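Local coordinates for protein arylsulfatase (Pseudoalteromonas sp. MB47, PDB 7AJ0) that probably hydrolyses sulfate ester groups of the algal polysaccharide fucoidan, as a calcium-binding sulfatase that assembles into a hexamer, at residues Thr111-Val116 and Ser396-Asp401; Ala87-Arg92 and Ile358-Gly363; Asn273-Ala278 and Arg292-Glu297; Trp434-Ile439 and Asn469-Pro474; Pro123-Asp128 and Val160-Gly165. All coordinates share one frame; numbering follows the deposited sequence.

Contact 1 of 5, residues Thr111-Val116 and Ser396-Asp401; sequences TGRLPV and SNMYFD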
# COMPACT_ATOMS: atom_id res chain seq x y z
N THR A 111 1.19 37.32 -18.20
CA THR A 111 1.40 37.17 -19.63
C THR A 111 0.17 36.69 -20.38
O THR A 111 0.20 36.67 -21.61
CB THR A 111 2.55 36.20 -19.92
OG1 THR A 111 2.19 34.88 -19.52
CG2 THR A 111 3.82 36.63 -19.19
N GLY A 112 -0.91 36.30 -19.70
CA GLY A 112 -2.06 35.74 -20.38
C GLY A 112 -1.78 34.42 -21.06
O GLY A 112 -2.56 34.00 -21.91
N ARG A 113 -0.71 33.74 -20.68
CA ARG A 113 -0.21 32.60 -21.43
C ARG A 113 0.24 31.49 -20.50
O ARG A 113 0.97 31.74 -19.54
CB ARG A 113 0.95 33.03 -22.34
CG ARG A 113 0.50 33.58 -23.67
CD ARG A 113 1.49 34.57 -24.26
NE ARG A 113 2.83 34.01 -24.45
CZ ARG A 113 3.17 33.18 -25.42
NH1 ARG A 113 2.27 32.77 -26.31
NH2 ARG A 113 4.42 32.75 -25.52
N LEU A 114 -0.21 30.27 -20.78
CA LEU A 114 0.32 29.11 -20.09
C LEU A 114 1.85 29.14 -20.16
O LEU A 114 2.41 29.43 -21.22
CB LEU A 114 -0.23 27.83 -20.71
CG LEU A 114 -1.71 27.56 -20.43
CD1 LEU A 114 -2.23 26.46 -21.34
CD2 LEU A 114 -1.92 27.20 -18.97
N PRO A 115 2.54 28.86 -19.05
CA PRO A 115 4.01 29.05 -19.05
C PRO A 115 4.76 28.12 -19.99
O PRO A 115 5.92 28.39 -20.30
CB PRO A 115 4.40 28.81 -17.59
CG PRO A 115 3.26 28.07 -16.99
CD PRO A 115 2.02 28.48 -17.73
N VAL A 116 4.14 27.03 -20.45
CA VAL A 116 4.83 26.17 -21.41
C VAL A 116 5.04 26.90 -22.73
O VAL A 116 6.00 26.62 -23.46
CB VAL A 116 4.06 24.85 -21.61
CG1 VAL A 116 2.74 25.09 -22.32
CG2 VAL A 116 4.92 23.85 -22.37
N SER A 396 0.34 39.07 -32.74
CA SER A 396 -0.44 38.05 -33.42
C SER A 396 0.32 36.74 -33.63
O SER A 396 -0.30 35.75 -34.03
CB SER A 396 -0.90 38.58 -34.78
OG SER A 396 -1.59 39.81 -34.63
N ASN A 397 1.62 36.71 -33.39
CA ASN A 397 2.42 35.50 -33.54
C ASN A 397 2.45 34.66 -32.27
O ASN A 397 3.11 33.62 -32.25
CB ASN A 397 3.84 35.86 -33.96
CG ASN A 397 4.57 36.68 -32.91
OD1 ASN A 397 4.20 37.82 -32.63
ND2 ASN A 397 5.62 36.10 -32.33
N MET A 398 1.77 35.09 -31.21
CA MET A 398 1.75 34.39 -29.94
C MET A 398 0.32 34.02 -29.58
O MET A 398 -0.60 34.83 -29.71
CB MET A 398 2.36 35.26 -28.83
CG MET A 398 3.86 35.49 -28.98
SD MET A 398 4.48 36.88 -28.01
CE MET A 398 3.84 36.51 -26.38
N TYR A 399 0.14 32.78 -29.13
CA TYR A 399 -1.17 32.31 -28.69
C TYR A 399 -1.40 32.72 -27.24
O TYR A 399 -0.51 32.57 -26.39
CB TYR A 399 -1.27 30.79 -28.83
CG TYR A 399 -2.68 30.25 -28.73
CD1 TYR A 399 -3.46 30.11 -29.87
CD2 TYR A 399 -3.22 29.87 -27.51
CE1 TYR A 399 -4.74 29.61 -29.80
CE2 TYR A 399 -4.51 29.37 -27.43
CZ TYR A 399 -5.26 29.24 -28.58
OH TYR A 399 -6.54 28.75 -28.51
N PHE A 400 -2.59 33.24 -26.96
CA PHE A 400 -2.95 33.71 -25.62
C PHE A 400 -4.07 32.84 -25.07
O PHE A 400 -5.12 32.69 -25.70
CB PHE A 400 -3.36 35.18 -25.65
CG PHE A 400 -2.19 36.11 -25.77
CD1 PHE A 400 -1.55 36.58 -24.64
CD2 PHE A 400 -1.72 36.50 -27.02
CE1 PHE A 400 -0.48 37.44 -24.74
CE2 PHE A 400 -0.65 37.35 -27.12
CZ PHE A 400 -0.02 37.82 -25.99
N ASP A 401 -3.83 32.26 -23.89
CA ASP A 401 -4.77 31.35 -23.27
C ASP A 401 -5.84 32.05 -22.45
O ASP A 401 -6.89 31.46 -22.18
CB ASP A 401 -4.01 30.36 -22.38
CG ASP A 401 -2.98 29.56 -23.15
OD1 ASP A 401 -3.38 28.67 -23.93
OD2 ASP A 401 -1.77 29.82 -22.99
O HOH W 1 2.60 30.96 -28.71
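Arg113 leaves the backbone with CG anti to its carbonyl carbon (chi1 -86°), and its chain is bent at chi3. At the root, Arg113 CB stands 4.3 Å from Asp401 OD2. Arg113 CG comes within 3.1 Å of Tyr399 O, and Arg113 CD lies over one face of the Phe400 ring in a CH-pi contact, 3.9 Å from the centroid. The guanidinium follows, its plane turned 62° from that ring. One of its faces carries Met398 CE, 3.3 Å from Arg113 NE, while NE itself forms a salt bridge with Glu138. At the tip, Arg113 NH1 donates to a lone pair of Tyr399 O at 2.8 Å, lying in the carbonyl plane, and also to a water that accepts from Tyr399 N. Two further bonds close the contact. Leu114 N reaches Asp401 OD2 at 2.7 Å from above the carboxylate plane. A weak bond of 2.9 Å joins Asp401 N to Gly112 O. Asp401 OD1 is paired with Arg117. Gly112, with positive phi, is the first residue past helix 102-111, which starts at the calcium ligand Cys102; the sequence from Cys102 to Gly112 resembles the sulfatase signature, consistent with the family, its end here clasped by the 396-401 loop.

Contact 2 of 5, residues Ala87-Arg92 and Ile358-Gly363; sequences ANEGLR and IAYWKG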
# COMPACT_ATOMS: atom_id res chain seq x y z
N ALA A 87 -15.91 38.73 0.03
CA ALA A 87 -16.68 37.71 -0.67
C ALA A 87 -18.18 37.90 -0.48
O ALA A 87 -18.95 37.81 -1.44
CB ALA A 87 -16.25 36.32 -0.19
N ASN A 88 -18.61 38.16 0.75
CA ASN A 88 -20.04 38.26 1.02
C ASN A 88 -20.64 39.52 0.41
O ASN A 88 -21.83 39.54 0.07
CB ASN A 88 -20.30 38.22 2.52
CG ASN A 88 -19.98 36.86 3.13
OD1 ASN A 88 -20.06 35.84 2.45
ND2 ASN A 88 -19.62 36.86 4.41
N GLU A 89 -19.85 40.58 0.27
CA GLU A 89 -20.29 41.80 -0.40
C GLU A 89 -19.90 41.82 -1.87
O GLU A 89 -20.01 42.87 -2.51
CB GLU A 89 -19.73 43.02 0.33
CG GLU A 89 -20.34 43.21 1.70
CD GLU A 89 -19.53 44.13 2.58
OE1 GLU A 89 -18.56 44.74 2.08
OE2 GLU A 89 -19.86 44.24 3.78
N GLY A 90 -19.44 40.70 -2.40
CA GLY A 90 -19.06 40.60 -3.80
C GLY A 90 -19.35 39.23 -4.35
O GLY A 90 -20.37 38.62 -4.00
N LEU A 91 -18.45 38.73 -5.19
CA LEU A 91 -18.64 37.47 -5.90
C LEU A 91 -17.55 36.50 -5.46
O LEU A 91 -16.36 36.81 -5.55
CB LEU A 91 -18.59 37.70 -7.41
CG LEU A 91 -18.44 36.48 -8.33
CD1 LEU A 91 -19.61 35.54 -8.20
CD2 LEU A 91 -18.28 36.95 -9.77
N ARG A 92 -17.97 35.32 -4.99
CA ARG A 92 -17.05 34.27 -4.60
C ARG A 92 -17.05 33.20 -5.69
O ARG A 92 -18.09 32.61 -5.98
CB ARG A 92 -17.43 33.67 -3.25
CG ARG A 92 -16.50 32.55 -2.79
CD ARG A 92 -16.66 32.26 -1.31
NE ARG A 92 -17.96 31.71 -0.98
CZ ARG A 92 -18.26 30.41 -1.03
NH1 ARG A 92 -17.35 29.52 -1.40
NH2 ARG A 92 -19.48 30.00 -0.70
N ILE A 358 -11.95 35.74 -5.37
CA ILE A 358 -13.00 36.66 -4.96
C ILE A 358 -12.91 37.91 -5.82
O ILE A 358 -11.82 38.48 -5.99
CB ILE A 358 -12.90 37.04 -3.47
CG1 ILE A 358 -12.99 35.78 -2.60
CG2 ILE A 358 -13.99 38.03 -3.10
CD1 ILE A 358 -12.46 35.98 -1.20
N ALA A 359 -14.04 38.35 -6.36
CA ALA A 359 -14.14 39.58 -7.13
C ALA A 359 -15.07 40.53 -6.38
O ALA A 359 -16.22 40.18 -6.11
CB ALA A 359 -14.65 39.31 -8.54
N TYR A 360 -14.56 41.71 -6.05
CA TYR A 360 -15.33 42.73 -5.35
C TYR A 360 -15.24 44.04 -6.13
O TYR A 360 -14.14 44.47 -6.49
CB TYR A 360 -14.82 42.93 -3.92
CG TYR A 360 -15.48 44.07 -3.18
CD1 TYR A 360 -16.67 43.87 -2.49
CD2 TYR A 360 -14.92 45.34 -3.17
CE1 TYR A 360 -17.28 44.91 -1.81
CE2 TYR A 360 -15.53 46.39 -2.49
CZ TYR A 360 -16.71 46.16 -1.82
OH TYR A 360 -17.32 47.20 -1.14
N TRP A 361 -16.40 44.65 -6.39
CA TRP A 361 -16.43 45.93 -7.11
C TRP A 361 -17.68 46.67 -6.64
O TRP A 361 -18.79 46.37 -7.09
CB TRP A 361 -16.43 45.72 -8.62
CG TRP A 361 -16.03 46.95 -9.40
CD1 TRP A 361 -16.02 48.24 -8.96
CD2 TRP A 361 -15.59 46.99 -10.77
NE1 TRP A 361 -15.60 49.08 -9.97
CE2 TRP A 361 -15.33 48.34 -11.08
CE3 TRP A 361 -15.39 46.01 -11.75
CZ2 TRP A 361 -14.88 48.73 -12.34
CZ3 TRP A 361 -14.94 46.41 -13.00
CH2 TRP A 361 -14.69 47.76 -13.29
N LYS A 362 -17.49 47.64 -5.74
CA LYS A 362 -18.58 48.39 -5.13
C LYS A 362 -19.48 49.04 -6.17
O LYS A 362 -19.05 49.95 -6.88
CB LYS A 362 -17.99 49.45 -4.18
CG LYS A 362 -18.99 50.40 -3.55
CD LYS A 362 -19.73 49.78 -2.39
CE LYS A 362 -20.14 50.84 -1.37
NZ LYS A 362 -18.95 51.46 -0.72
N GLY A 363 -20.73 48.60 -6.24
CA GLY A 363 -21.70 49.16 -7.15
C GLY A 363 -21.71 48.55 -8.54
O GLY A 363 -22.61 48.87 -9.33
O HOH W 2 -18.75 43.82 -5.06
O HOH W 3 -19.97 46.71 -0.15
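An antiparallel strand pair in the large mixed sheet of this alkaline-phosphatase-like fold forms the contact: strand 91-97, entered by a tight turn from helix 81-88, runs beside strand 354-360, whose other neighbour is strand 318-324. Leu91 and Ala359 make the hydrogen-bonded pair, Leu91 N giving to Ala359 O at 2.8 Å nearly along the C=O axis, and Ala359 N returning to Leu91 O at 2.9 Å. Arg92 and Ile358 form the next, non-hydrogen-bonded pair. Gly90 fits where a side chain would collide with Ala359 O. Ile358 has CG1 anti to its carbonyl carbon, so both branches face the end of the helix: CG2 meets Ala87 CA at 3.6 Å and CD1 meets Ala87 CB at 3.9 Å. An alanine here would lose both branches and would probably loosen the packing of helix 81-88, including Ile83 and Leu86, on the sheet. Farther along, Tyr360 and Glu89 lie side by side, pointing the same way, with Tyr360 CE1 3.8 Å from Glu89 CB. Glu89 OE2 is engaged by Lys85. One water takes Trp361 N and donates to Glu89 O; another lies 2.9 Å from Tyr360 OH and bonds weakly to Glu89 OE1.

Contact 3 of 5, residues Asn273-Ala278 and Arg292-Glu297; sequences NDNYPA and RDAMVE
The carboxylate of Glu297 meets the 273-278 loop through OE1, whose syn lone pair, on the side of the other oxygen, receives Ala278 N at 2.9 Å along a nearly straight path (167°). Glu297 OE1 also stands 3.5 Å from Pro277 CB, and Glu297 OE2 lies 3.9 Å from Ala278 CB and accepts a hydrogen bond from Gln242 of helix 240-258. Gripped at both oxygens, the group is held against rotation. The amide of Asn275 turns its OD1 to Ala294 CB, 3.6 Å away, and sends ND2 in another direction, to Asp335 and Ile271 O.

Helix 290-311, which supplies Asp293, Ala294 and Glu297, is the helical part of a beta-alpha-beta crossover from strand 262-267 to strand 318-324, two strands that flank 53-59 in parallel; the 273-278 loop belongs to the long connection into it. Glu297 has CG anti to the backbone N (chi1 176°) and an extended chain, which carries the carboxylate off the helix to the loop. Beside the bond to Ala278, Pro277 packs on the helix through CG, placed 3.7 Å from Asp293 CB and 4.1 Å from Ala294 CB. The same Pro277 CG lies 3.6 Å from Ala294 N, so the proline sits close against the helix backbone. Asp293 itself directs its oxygens to Ser285 and Gly283. Arg193 of a neighbouring subunit binds Asn275 O and makes a cation-pi contact with Tyr276.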
# COMPACT_ATOMS: atom_id res chain seq x y z
N ASN A 273 6.55 29.37 3.12
CA ASN A 273 7.49 29.06 4.19
C ASN A 273 8.82 29.77 3.93
O ASN A 273 9.18 30.05 2.78
CB ASN A 273 7.71 27.56 4.28
CG ASN A 273 8.71 27.05 3.26
OD1 ASN A 273 8.44 27.03 2.06
ND2 ASN A 273 9.88 26.62 3.73
N ASP A 274 9.55 30.09 5.00
CA ASP A 274 9.14 29.88 6.39
C ASP A 274 8.41 31.12 6.88
O ASP A 274 8.93 32.24 6.77
CB ASP A 274 10.36 29.58 7.26
CG ASP A 274 11.17 28.41 6.73
OD1 ASP A 274 10.60 27.30 6.61
OD2 ASP A 274 12.36 28.60 6.42
N ASN A 275 7.21 30.94 7.42
CA ASN A 275 6.37 32.06 7.80
C ASN A 275 6.87 32.71 9.09
O ASN A 275 7.06 32.03 10.10
CB ASN A 275 4.92 31.62 7.98
CG ASN A 275 4.18 31.54 6.66
OD1 ASN A 275 3.82 32.57 6.08
ND2 ASN A 275 3.94 30.33 6.19
N TYR A 276 7.06 34.02 9.04
CA TYR A 276 7.47 34.81 10.21
C TYR A 276 6.61 36.07 10.25
O TYR A 276 6.97 37.10 9.68
CB TYR A 276 8.96 35.15 10.16
CG TYR A 276 9.82 34.00 10.62
CD1 TYR A 276 10.13 33.84 11.96
CD2 TYR A 276 10.30 33.06 9.72
CE1 TYR A 276 10.90 32.79 12.40
CE2 TYR A 276 11.08 32.01 10.15
CZ TYR A 276 11.38 31.88 11.49
OH TYR A 276 12.15 30.83 11.92
N PRO A 277 5.46 36.00 10.92
CA PRO A 277 4.59 37.19 11.01
C PRO A 277 5.23 38.29 11.83
O PRO A 277 6.19 38.08 12.57
CB PRO A 277 3.32 36.66 11.68
CG PRO A 277 3.38 35.17 11.54
CD PRO A 277 4.84 34.82 11.54
N ALA A 278 4.67 39.49 11.70
CA ALA A 278 5.13 40.60 12.51
C ALA A 278 4.91 40.29 13.99
O ALA A 278 3.98 39.57 14.34
CB ALA A 278 4.40 41.88 12.12
N ARG A 292 -0.81 30.25 10.70
CA ARG A 292 -2.14 30.80 10.97
C ARG A 292 -2.05 32.26 11.41
O ARG A 292 -2.88 33.09 11.02
CB ARG A 292 -2.85 29.97 12.02
CG ARG A 292 -3.07 28.52 11.64
CD ARG A 292 -4.08 28.34 10.51
NE ARG A 292 -4.34 26.93 10.26
CZ ARG A 292 -3.84 26.22 9.25
NH1 ARG A 292 -3.05 26.79 8.35
NH2 ARG A 292 -4.14 24.94 9.14
N ASP A 293 -1.05 32.58 12.25
CA ASP A 293 -0.79 33.98 12.57
C ASP A 293 -0.55 34.79 11.30
O ASP A 293 -0.99 35.94 11.19
CB ASP A 293 0.42 34.09 13.50
CG ASP A 293 0.15 33.53 14.88
OD1 ASP A 293 -1.02 33.21 15.19
OD2 ASP A 293 1.11 33.42 15.67
N ALA A 294 0.16 34.20 10.33
CA ALA A 294 0.39 34.88 9.06
C ALA A 294 -0.91 35.09 8.31
O ALA A 294 -1.07 36.10 7.61
CB ALA A 294 1.37 34.07 8.20
N MET A 295 -1.85 34.16 8.43
CA MET A 295 -3.14 34.32 7.76
C MET A 295 -3.92 35.49 8.35
O MET A 295 -4.61 36.21 7.63
CB MET A 295 -3.94 33.02 7.86
CG MET A 295 -5.04 32.88 6.82
SD MET A 295 -4.46 33.15 5.13
CE MET A 295 -5.86 34.02 4.42
N VAL A 296 -3.81 35.69 9.67
CA VAL A 296 -4.45 36.85 10.29
C VAL A 296 -3.81 38.14 9.81
O VAL A 296 -4.49 39.15 9.59
CB VAL A 296 -4.41 36.71 11.82
CG1 VAL A 296 -4.90 37.99 12.49
CG2 VAL A 296 -5.25 35.52 12.27
N GLU A 297 -2.48 38.14 9.65
CA GLU A 297 -1.80 39.33 9.14
C GLU A 297 -2.25 39.65 7.72
O GLU A 297 -2.52 40.81 7.39
CB GLU A 297 -0.28 39.13 9.20
CG GLU A 297 0.52 40.28 8.59
CD GLU A 297 1.96 40.33 9.10
OE1 GLU A 297 2.31 39.53 9.99
OE2 GLU A 297 2.73 41.19 8.61

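Contact 4 of 5, residues Trp434-Ile439 and Asn469-Pro474; sequences WLDYKI and NLNMDP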
# COMPACT_ATOMS: atom_id res chain seq x y z
N TRP A 434 -13.63 20.19 -17.99
CA TRP A 434 -14.68 20.60 -18.92
C TRP A 434 -16.01 20.35 -18.23
O TRP A 434 -16.28 19.23 -17.78
CB TRP A 434 -14.56 19.83 -20.23
CG TRP A 434 -15.75 19.97 -21.12
CD1 TRP A 434 -16.36 21.13 -21.50
CD2 TRP A 434 -16.47 18.91 -21.75
NE1 TRP A 434 -17.42 20.85 -22.32
CE2 TRP A 434 -17.51 19.50 -22.49
CE3 TRP A 434 -16.34 17.52 -21.75
CZ2 TRP A 434 -18.42 18.74 -23.23
CZ3 TRP A 434 -17.24 16.77 -22.49
CH2 TRP A 434 -18.27 17.38 -23.22
N LEU A 435 -16.83 21.39 -18.14
CA LEU A 435 -18.07 21.34 -17.36
C LEU A 435 -17.64 21.06 -15.92
O LEU A 435 -16.80 21.79 -15.38
CB LEU A 435 -19.04 20.34 -17.97
CG LEU A 435 -19.42 20.58 -19.44
CD1 LEU A 435 -20.10 19.35 -20.04
CD2 LEU A 435 -20.32 21.81 -19.56
N ASP A 436 -18.16 20.02 -15.28
CA ASP A 436 -17.76 19.65 -13.93
C ASP A 436 -17.00 18.32 -13.92
O ASP A 436 -17.01 17.59 -12.93
CB ASP A 436 -18.98 19.58 -13.02
CG ASP A 436 -19.75 20.90 -12.98
OD1 ASP A 436 -19.10 21.97 -12.97
OD2 ASP A 436 -20.99 20.87 -12.95
N TYR A 437 -16.32 18.01 -15.03
CA TYR A 437 -15.60 16.76 -15.19
C TYR A 437 -14.11 17.03 -15.29
O TYR A 437 -13.67 17.86 -16.08
CB TYR A 437 -16.09 16.02 -16.44
CG TYR A 437 -17.57 15.73 -16.41
CD1 TYR A 437 -18.06 14.56 -15.84
CD2 TYR A 437 -18.49 16.63 -16.94
CE1 TYR A 437 -19.42 14.30 -15.80
CE2 TYR A 437 -19.84 16.37 -16.91
CZ TYR A 437 -20.30 15.21 -16.34
OH TYR A 437 -21.65 14.95 -16.30
N LYS A 438 -13.34 16.31 -14.47
CA LYS A 438 -11.89 16.42 -14.42
C LYS A 438 -11.30 15.17 -15.06
O LYS A 438 -11.50 14.06 -14.57
CB LYS A 438 -11.42 16.57 -12.97
CG LYS A 438 -9.92 16.55 -12.76
CD LYS A 438 -9.26 17.84 -13.21
CE LYS A 438 -7.80 17.87 -12.79
NZ LYS A 438 -7.62 17.83 -11.31
N ILE A 439 -10.57 15.36 -16.16
CA ILE A 439 -9.99 14.25 -16.93
C ILE A 439 -8.48 14.32 -16.80
O ILE A 439 -7.87 15.34 -17.14
CB ILE A 439 -10.42 14.30 -18.40
CG1 ILE A 439 -11.94 14.35 -18.52
CG2 ILE A 439 -9.88 13.09 -19.15
CD1 ILE A 439 -12.49 15.75 -18.67
N ASN A 469 -16.19 13.18 -11.70
CA ASN A 469 -17.25 14.19 -11.65
C ASN A 469 -17.01 15.02 -10.40
O ASN A 469 -17.26 14.58 -9.28
CB ASN A 469 -18.62 13.53 -11.62
CG ASN A 469 -19.76 14.55 -11.60
OD1 ASN A 469 -19.64 15.62 -11.02
ND2 ASN A 469 -20.86 14.20 -12.25
N LEU A 470 -16.50 16.24 -10.58
CA LEU A 470 -16.09 17.04 -9.43
C LEU A 470 -17.26 17.44 -8.54
O LEU A 470 -17.05 17.77 -7.37
CB LEU A 470 -15.33 18.28 -9.89
CG LEU A 470 -13.95 18.02 -10.49
CD1 LEU A 470 -13.31 19.33 -10.93
CD2 LEU A 470 -13.06 17.28 -9.51
N ASN A 471 -18.49 17.42 -9.07
CA ASN A 471 -19.64 17.65 -8.21
C ASN A 471 -19.84 16.48 -7.25
O ASN A 471 -20.21 16.67 -6.09
CB ASN A 471 -20.90 17.87 -9.04
CG ASN A 471 -20.88 19.18 -9.79
OD1 ASN A 471 -20.33 20.18 -9.31
ND2 ASN A 471 -21.48 19.20 -10.97
N MET A 472 -19.59 15.26 -7.72
CA MET A 472 -19.82 14.06 -6.93
C MET A 472 -18.58 13.56 -6.20
O MET A 472 -18.71 12.97 -5.12
CB MET A 472 -20.35 12.94 -7.83
CG MET A 472 -21.66 13.27 -8.51
SD MET A 472 -22.93 13.76 -7.32
CE MET A 472 -23.10 15.48 -7.71
N ASP A 473 -17.39 13.80 -6.74
CA ASP A 473 -16.14 13.35 -6.14
C ASP A 473 -15.15 14.51 -6.11
O ASP A 473 -14.10 14.47 -6.77
CB ASP A 473 -15.58 12.16 -6.91
CG ASP A 473 -14.48 11.44 -6.15
OD1 ASP A 473 -14.22 11.79 -4.98
OD2 ASP A 473 -13.87 10.52 -6.73
N PRO A 474 -15.45 15.57 -5.36
CA PRO A 474 -14.57 16.75 -5.37
C PRO A 474 -13.18 16.44 -4.84
O PRO A 474 -12.21 17.10 -5.23
CB PRO A 474 -15.30 17.76 -4.47
CG PRO A 474 -16.68 17.19 -4.25
CD PRO A 474 -16.55 15.71 -4.39
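A type II' beta turn from Trp434 to Tyr437 closes a two-residue beta hairpin between strands 428-434 and 437-440, in the antiparallel four-stranded sheet whose edge strand within the chain, 466-469, brings in the second segment. Two hydrogen bonds cross. Leu470 N donates to Asp436 O at 2.8 Å, nearly along the C=O axis, just past the non-hydrogen-bonded pair Tyr437-Asn469. Asn471 ND2 donates to Asp436 OD2 at 2.6 Å; the acceptor lies near the amide plane of Asn471 and is met from above its own carboxylate plane, the two planes 65° apart. Asn469 OD1 receives a weak bond from Asn471 N at 2.9 Å, the bond of an Asx turn.

Salt bridges lead beyond the two segments: Asp436 OD1 with Arg433, and Lys438 NZ with Glu350 and Glu476. The apolar part is small. Lys438 CB rests 3.8 Å from Leu470 CG, while the bent remainder of the lysine leads off to its acids. Subunit contacts lie beside the hairpin, for Asn471 O is bound by Arg292 of a second subunit and Tyr437 OH by Asp197 of a fourth. Nearby, the amide of Asn469 crosses the tyrosine ring obliquely, their planes 55° apart, with ND2 3.8 Å from Tyr437 CE1.

Contact 5 of 5, residues Pro123-Asp128 and Val160-Gly165; sequences PILTGD and VGEAEG
Glu162 adopts the crowded first torsion (chi1 61°), with CG between its backbone N and carbonyl carbon, and then runs extended, so that its end swings to the 123-128 loop. Leu125 holds CG anti to its own carbonyl carbon, and the two side chains lie alongside, pointing the same way. Glu162 OE2 approaches Leu125 CD2 at 3.9 Å, and Glu162 CG sits 4.0 Å from Leu125 CA. In place of Glu162, an alanine would lose the chain beyond CB and would probably leave Leu125 less well packed. The backbones are joined by Glu162 N donating to Ile124 O at 3.2 Å, almost straight (169°) and nearly along the C=O axis. Gly161, with phi of 113°, shapes the chain just before the donor. Beyond it, Ala163 CB packs 4.0 Å from Leu125 O. The type II turn from Leu125 to Asp128 is braced by Leu125 N giving to Asp128 OD2 at 2.9 Å. Arg225 binds the carbonyls of Glu162 and Ala163. The contact thus joins the loop linking helices 115-118 and 134-137 to the one between strands 151-155 and 175-177, while Pro123 and Val160 rest on helix 102-111, the helix of the calcium ligand Cys102.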
# COMPACT_ATOMS: atom_id res chain seq x y z
N PRO A 123 12.07 29.69 -12.39
CA PRO A 123 12.69 31.02 -12.25
C PRO A 123 14.11 31.00 -12.80
O PRO A 123 14.94 30.18 -12.40
CB PRO A 123 12.67 31.27 -10.74
CG PRO A 123 12.67 29.91 -10.13
CD PRO A 123 11.91 29.02 -11.08
N ILE A 124 14.39 31.90 -13.74
CA ILE A 124 15.72 32.02 -14.33
C ILE A 124 16.57 32.88 -13.40
O ILE A 124 16.28 34.06 -13.19
CB ILE A 124 15.65 32.62 -15.74
CG1 ILE A 124 14.55 31.93 -16.56
CG2 ILE A 124 17.00 32.46 -16.43
CD1 ILE A 124 14.39 32.50 -17.96
N LEU A 125 17.63 32.29 -12.86
CA LEU A 125 18.50 32.97 -11.91
C LEU A 125 19.62 33.68 -12.66
O LEU A 125 19.89 33.43 -13.83
CB LEU A 125 19.06 31.97 -10.90
CG LEU A 125 18.07 30.94 -10.37
CD1 LEU A 125 18.77 29.88 -9.53
CD2 LEU A 125 16.98 31.63 -9.56
N THR A 126 20.30 34.58 -11.95
CA THR A 126 21.48 35.22 -12.50
C THR A 126 22.49 34.16 -12.93
O THR A 126 22.67 33.14 -12.25
CB THR A 126 22.11 36.16 -11.48
OG1 THR A 126 21.20 37.22 -11.17
CG2 THR A 126 23.41 36.75 -12.02
N GLY A 127 23.12 34.38 -14.07
CA GLY A 127 24.11 33.45 -14.57
C GLY A 127 23.55 32.20 -15.21
O GLY A 127 24.26 31.20 -15.31
N ASP A 128 22.29 32.22 -15.63
CA ASP A 128 21.69 31.09 -16.32
C ASP A 128 21.90 31.22 -17.83
O ASP A 128 21.79 32.31 -18.39
CB ASP A 128 20.19 30.99 -16.02
CG ASP A 128 19.91 30.25 -14.72
OD1 ASP A 128 20.88 29.82 -14.06
OD2 ASP A 128 18.72 30.11 -14.37
N VAL A 160 9.43 35.32 -10.99
CA VAL A 160 9.31 35.02 -12.41
C VAL A 160 10.60 35.45 -13.10
O VAL A 160 10.58 35.92 -14.25
CB VAL A 160 8.10 35.71 -13.05
CG1 VAL A 160 7.76 35.05 -14.40
CG2 VAL A 160 6.90 35.68 -12.12
N GLY A 161 11.73 35.31 -12.41
CA GLY A 161 13.01 35.65 -12.99
C GLY A 161 13.68 36.85 -12.36
O GLY A 161 13.04 37.89 -12.15
N GLU A 162 14.98 36.73 -12.08
CA GLU A 162 15.74 37.79 -11.45
C GLU A 162 16.98 38.20 -12.23
O GLU A 162 17.73 39.05 -11.75
CB GLU A 162 16.15 37.38 -10.03
CG GLU A 162 17.03 36.14 -9.98
CD GLU A 162 17.23 35.62 -8.56
OE1 GLU A 162 16.30 35.76 -7.74
OE2 GLU A 162 18.32 35.07 -8.28
N ALA A 163 17.21 37.63 -13.40
CA ALA A 163 18.36 38.02 -14.21
C ALA A 163 18.09 39.37 -14.88
O ALA A 163 17.00 39.94 -14.77
CB ALA A 163 18.69 36.94 -15.24
N GLU A 164 19.09 39.87 -15.59
CA GLU A 164 19.00 41.19 -16.20
C GLU A 164 17.78 41.29 -17.11
O GLU A 164 17.56 40.44 -17.98
CB GLU A 164 20.28 41.47 -17.00
CG GLU A 164 20.33 42.85 -17.63
CD GLU A 164 21.65 43.11 -18.34
OE1 GLU A 164 22.66 42.46 -17.98
OE2 GLU A 164 21.68 43.96 -19.26
N GLY A 165 16.98 42.33 -16.88
CA GLY A 165 15.82 42.58 -17.71
C GLY A 165 14.63 41.69 -17.44
O GLY A 165 13.83 41.45 -18.35

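Contacts 1 and 2 cross along the chain, since 87-92 precedes 111-116 but pairs with 358-363, before 396-401. Contacts 3 and 5 are nested inside both, and contact 4 follows in the C-terminal region. Contact 2 lies in the large mixed sheet and contact 3 on a crossover helix of that sheet, their centres 25 Å apart. Contacts 1 and 5 come closest, about 6 Å between nearest atoms; contact 1 starts at the end of helix 102-111, on which side chains of contact 5 rest and whose first residue is a calcium ligand. Contacts 1 and 4 both touch helix 489-505, tying the C-terminal region to the core. Arg292 of contact 3 binds Asn471 of contact 4 in another subunit.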